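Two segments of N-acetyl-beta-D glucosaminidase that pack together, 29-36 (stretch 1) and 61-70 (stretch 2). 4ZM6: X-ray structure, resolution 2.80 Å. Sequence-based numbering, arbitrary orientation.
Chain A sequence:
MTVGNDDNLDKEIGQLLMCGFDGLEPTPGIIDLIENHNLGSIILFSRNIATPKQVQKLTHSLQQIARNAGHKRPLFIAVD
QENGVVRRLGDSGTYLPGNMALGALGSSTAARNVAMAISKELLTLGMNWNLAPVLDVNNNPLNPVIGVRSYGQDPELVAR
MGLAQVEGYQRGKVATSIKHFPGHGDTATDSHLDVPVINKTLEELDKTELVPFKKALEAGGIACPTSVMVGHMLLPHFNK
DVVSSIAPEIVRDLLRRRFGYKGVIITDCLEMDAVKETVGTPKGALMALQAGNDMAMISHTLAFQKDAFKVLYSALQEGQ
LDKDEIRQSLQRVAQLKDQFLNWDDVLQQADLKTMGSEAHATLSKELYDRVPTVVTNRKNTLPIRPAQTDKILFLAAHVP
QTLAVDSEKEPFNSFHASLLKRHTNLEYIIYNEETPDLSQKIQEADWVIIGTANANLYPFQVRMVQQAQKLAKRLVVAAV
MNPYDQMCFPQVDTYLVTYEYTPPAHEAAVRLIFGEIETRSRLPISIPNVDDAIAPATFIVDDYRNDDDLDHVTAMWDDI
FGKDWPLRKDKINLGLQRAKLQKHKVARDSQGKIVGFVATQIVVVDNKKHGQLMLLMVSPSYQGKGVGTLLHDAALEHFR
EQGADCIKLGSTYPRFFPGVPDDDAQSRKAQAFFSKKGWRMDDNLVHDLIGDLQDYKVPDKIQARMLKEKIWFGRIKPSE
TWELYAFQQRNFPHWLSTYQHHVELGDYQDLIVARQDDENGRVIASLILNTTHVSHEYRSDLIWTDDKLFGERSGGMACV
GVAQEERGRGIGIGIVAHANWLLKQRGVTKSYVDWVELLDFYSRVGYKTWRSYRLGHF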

# COMPACT_ATOMS: atom_id res chain seq x y z
N GLY A 29 -17.59 -48.13 -5.16
CA GLY A 29 -16.88 -47.45 -4.08
C GLY A 29 -17.52 -46.15 -3.62
O GLY A 29 -17.99 -46.05 -2.49
N ILE A 30 -17.53 -45.15 -4.50
CA ILE A 30 -18.11 -43.84 -4.17
C ILE A 30 -19.61 -43.92 -3.86
O ILE A 30 -20.13 -43.10 -3.10
CB ILE A 30 -17.87 -42.75 -5.24
CG1 ILE A 30 -18.04 -43.31 -6.66
CG2 ILE A 30 -16.49 -42.13 -5.09
CD1 ILE A 30 -18.40 -42.26 -7.69
N ILE A 31 -20.30 -44.91 -4.43
CA ILE A 31 -21.71 -45.15 -4.10
C ILE A 31 -21.86 -45.54 -2.62
O ILE A 31 -22.78 -45.07 -1.94
CB ILE A 31 -22.34 -46.23 -5.02
CG1 ILE A 31 -22.51 -45.67 -6.43
CG2 ILE A 31 -23.68 -46.70 -4.47
CD1 ILE A 31 -22.72 -46.71 -7.50
N ASP A 32 -20.94 -46.37 -2.13
CA ASP A 32 -20.91 -46.75 -0.71
C ASP A 32 -20.63 -45.53 0.16
O ASP A 32 -21.39 -45.23 1.09
CB ASP A 32 -19.84 -47.83 -0.46
CG ASP A 32 -19.70 -48.20 1.01
OD1 ASP A 32 -20.70 -48.17 1.76
OD2 ASP A 32 -18.57 -48.55 1.43
N LEU A 33 -19.55 -44.82 -0.16
CA LEU A 33 -19.10 -43.65 0.62
C LEU A 33 -20.21 -42.61 0.77
O LEU A 33 -20.45 -42.12 1.87
CB LEU A 33 -17.87 -43.01 -0.04
CG LEU A 33 -16.58 -43.82 0.01
CD1 LEU A 33 -15.50 -43.17 -0.85
CD2 LEU A 33 -16.09 -43.99 1.44
N ILE A 34 -20.87 -42.28 -0.34
CA ILE A 34 -21.97 -41.32 -0.32
C ILE A 34 -23.12 -41.87 0.53
O ILE A 34 -23.56 -41.22 1.49
CB ILE A 34 -22.48 -41.01 -1.75
CG1 ILE A 34 -21.39 -40.32 -2.59
CG2 ILE A 34 -23.71 -40.09 -1.71
CD1 ILE A 34 -21.60 -40.43 -4.08
N GLU A 35 -23.56 -43.08 0.21
CA GLU A 35 -24.78 -43.64 0.78
C GLU A 35 -24.67 -44.02 2.27
O GLU A 35 -25.58 -43.75 3.05
CB GLU A 35 -25.24 -44.85 -0.05
CG GLU A 35 -26.70 -45.23 0.14
CD GLU A 35 -27.27 -46.01 -1.03
OE1 GLU A 35 -28.38 -46.56 -0.88
OE2 GLU A 35 -26.63 -46.05 -2.11
N ASN A 36 -23.54 -44.61 2.65
CA ASN A 36 -23.32 -45.07 4.03
C ASN A 36 -22.69 -44.02 4.93
O ASN A 36 -23.14 -43.80 6.06
CB ASN A 36 -22.44 -46.33 4.05
CG ASN A 36 -23.20 -47.58 3.68
OD1 ASN A 36 -23.81 -48.22 4.53
ND2 ASN A 36 -23.15 -47.95 2.40
N SER A 61 -26.05 -38.47 -11.86
CA SER A 61 -26.05 -39.79 -11.24
C SER A 61 -25.62 -39.71 -9.77
O SER A 61 -26.32 -40.21 -8.89
CB SER A 61 -25.11 -40.74 -12.00
OG SER A 61 -25.36 -40.73 -13.39
N LEU A 62 -24.48 -39.06 -9.53
CA LEU A 62 -23.94 -38.87 -8.18
C LEU A 62 -24.93 -38.09 -7.32
O LEU A 62 -25.15 -38.41 -6.15
CB LEU A 62 -22.62 -38.10 -8.23
CG LEU A 62 -21.45 -38.75 -8.98
CD1 LEU A 62 -20.31 -37.75 -9.16
CD2 LEU A 62 -20.96 -39.98 -8.24
N GLN A 63 -25.51 -37.07 -7.93
CA GLN A 63 -26.47 -36.20 -7.26
C GLN A 63 -27.74 -36.96 -6.88
O GLN A 63 -28.28 -36.78 -5.79
CB GLN A 63 -26.82 -35.01 -8.16
CG GLN A 63 -26.79 -33.66 -7.47
CD GLN A 63 -25.41 -33.26 -6.97
OE1 GLN A 63 -24.40 -33.50 -7.64
NE2 GLN A 63 -25.37 -32.64 -5.80
N GLN A 64 -28.20 -37.82 -7.80
CA GLN A 64 -29.39 -38.65 -7.57
C GLN A 64 -29.21 -39.57 -6.38
O GLN A 64 -30.05 -39.62 -5.48
CB GLN A 64 -29.72 -39.48 -8.82
CG GLN A 64 -30.67 -38.81 -9.81
CD GLN A 64 -32.08 -38.62 -9.28
OE1 GLN A 64 -32.91 -37.98 -9.93
NE2 GLN A 64 -32.37 -39.16 -8.10
N ILE A 65 -28.10 -40.31 -6.39
CA ILE A 65 -27.76 -41.24 -5.31
C ILE A 65 -27.65 -40.53 -3.96
O ILE A 65 -28.04 -41.09 -2.93
CB ILE A 65 -26.43 -41.98 -5.63
CG1 ILE A 65 -26.64 -42.95 -6.81
CG2 ILE A 65 -25.91 -42.73 -4.42
CD1 ILE A 65 -25.38 -43.27 -7.57
N ALA A 66 -27.14 -39.31 -3.97
CA ALA A 66 -27.01 -38.50 -2.76
C ALA A 66 -28.36 -38.13 -2.17
O ALA A 66 -28.53 -38.14 -0.95
CB ALA A 66 -26.19 -37.25 -3.05
N ARG A 67 -29.32 -37.80 -3.04
CA ARG A 67 -30.66 -37.40 -2.59
C ARG A 67 -31.46 -38.60 -2.06
O ARG A 67 -32.10 -38.51 -1.02
CB ARG A 67 -31.44 -36.71 -3.71
CG ARG A 67 -32.81 -36.21 -3.27
CD ARG A 67 -33.17 -34.91 -3.97
NE ARG A 67 -34.30 -34.20 -3.37
CZ ARG A 67 -34.28 -33.58 -2.19
NH1 ARG A 67 -33.19 -33.59 -1.43
NH2 ARG A 67 -35.37 -32.95 -1.76
N ASN A 68 -31.42 -39.71 -2.81
CA ASN A 68 -32.05 -40.96 -2.37
C ASN A 68 -31.49 -41.43 -1.03
O ASN A 68 -32.23 -41.95 -0.19
CB ASN A 68 -31.87 -42.06 -3.42
CG ASN A 68 -32.91 -42.02 -4.52
OD1 ASN A 68 -33.85 -41.22 -4.49
ND2 ASN A 68 -32.75 -42.89 -5.51
N ALA A 69 -30.19 -41.24 -0.83
CA ALA A 69 -29.52 -41.66 0.40
C ALA A 69 -29.79 -40.75 1.61
O ALA A 69 -29.30 -41.02 2.70
CB ALA A 69 -28.02 -41.77 0.17
N GLY A 70 -30.56 -39.68 1.41
CA GLY A 70 -31.07 -38.86 2.51
C GLY A 70 -30.16 -37.74 2.99
O GLY A 70 -30.24 -37.34 4.15

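Ile34 and Ile65 lie at the centre of this helix-to-helix contact, each with its CA-to-CB bond pointing toward the other stretch and each giving up about 70 Å² of surface to it. Their CG2 methyls stand 4.4 Å apart, a loose van der Waals approach. Ile34 fits more tightly against Ala66: its CG2 comes within 3.8 Å of Ala66 CA and 4.0 Å of Ala66 CB. With nothing beyond CB, Ala66 lets the isoleucine methyl reach the backbone of the second helix, and here the CA atoms of Ile34 and Ala66 are 6.3 Å apart. The other branch of Ile34 runs back toward the preceding turn of that helix, where its CD1 lies 4.2 Å from Leu62 CD2.

Leu62 starts out sideways, but the end of its side chain swings nearer to the first helix, so that CD2 meets Ile30 CD1 at 3.5 Å, the shortest contact between the stretches. One methyl of Leu62 thus touches residues one turn apart, Ile30 and Ile34. Ile31, set sideways, meets the end of the Ile65 side chain, with Ile31 CG1 3.9 Å from Ile65 CD1. These pairings are apolar, held by dispersion and by the exclusion of water, and no hydrogen bond crosses between the stretches. The two stretches bury 354 Å² in all, both sides summed, Glu35 and Ala69 included.

The two helices run in broadly the same direction, their axes crossing at -35° and approaching to 9.0 Å. Each holds its own backbone bonds, as in Ile34 N to Ile30 O (3.0 Å) and Ala66 N to Leu62 O (3.1 Å); the contact is made mostly by side chains, with Ala66 CA also taking part.

Toward the C-terminal end, Glu35 brings its aliphatic stem to Ala69, with Glu35 CG 3.7 Å from Ala69 CB; their CA atoms are only 5.2 Å apart. Glu35 OE2 lies 4.1 Å from Ile65 CG2, a contact with a methyl that offers the carboxylate no polar partner. Just beyond, the second helix keeps its i to i-4 bonding as far as Ala69 N to Ile65 O (3.0 Å), then closes in a Schellman motif, to which Gly70 N to Arg67 O (3.1 Å) belongs, with Gly70 at a positive phi of 88°, a conformation that favours glycine. On the first helix, Asp32 and Asn36 have their CA-to-CB bonds directed away from the other stretch and make no contact with it. A weak hydrogen bond from Asn36 ND2 to Asp32 O, 3.5 Å long, spans one turn there.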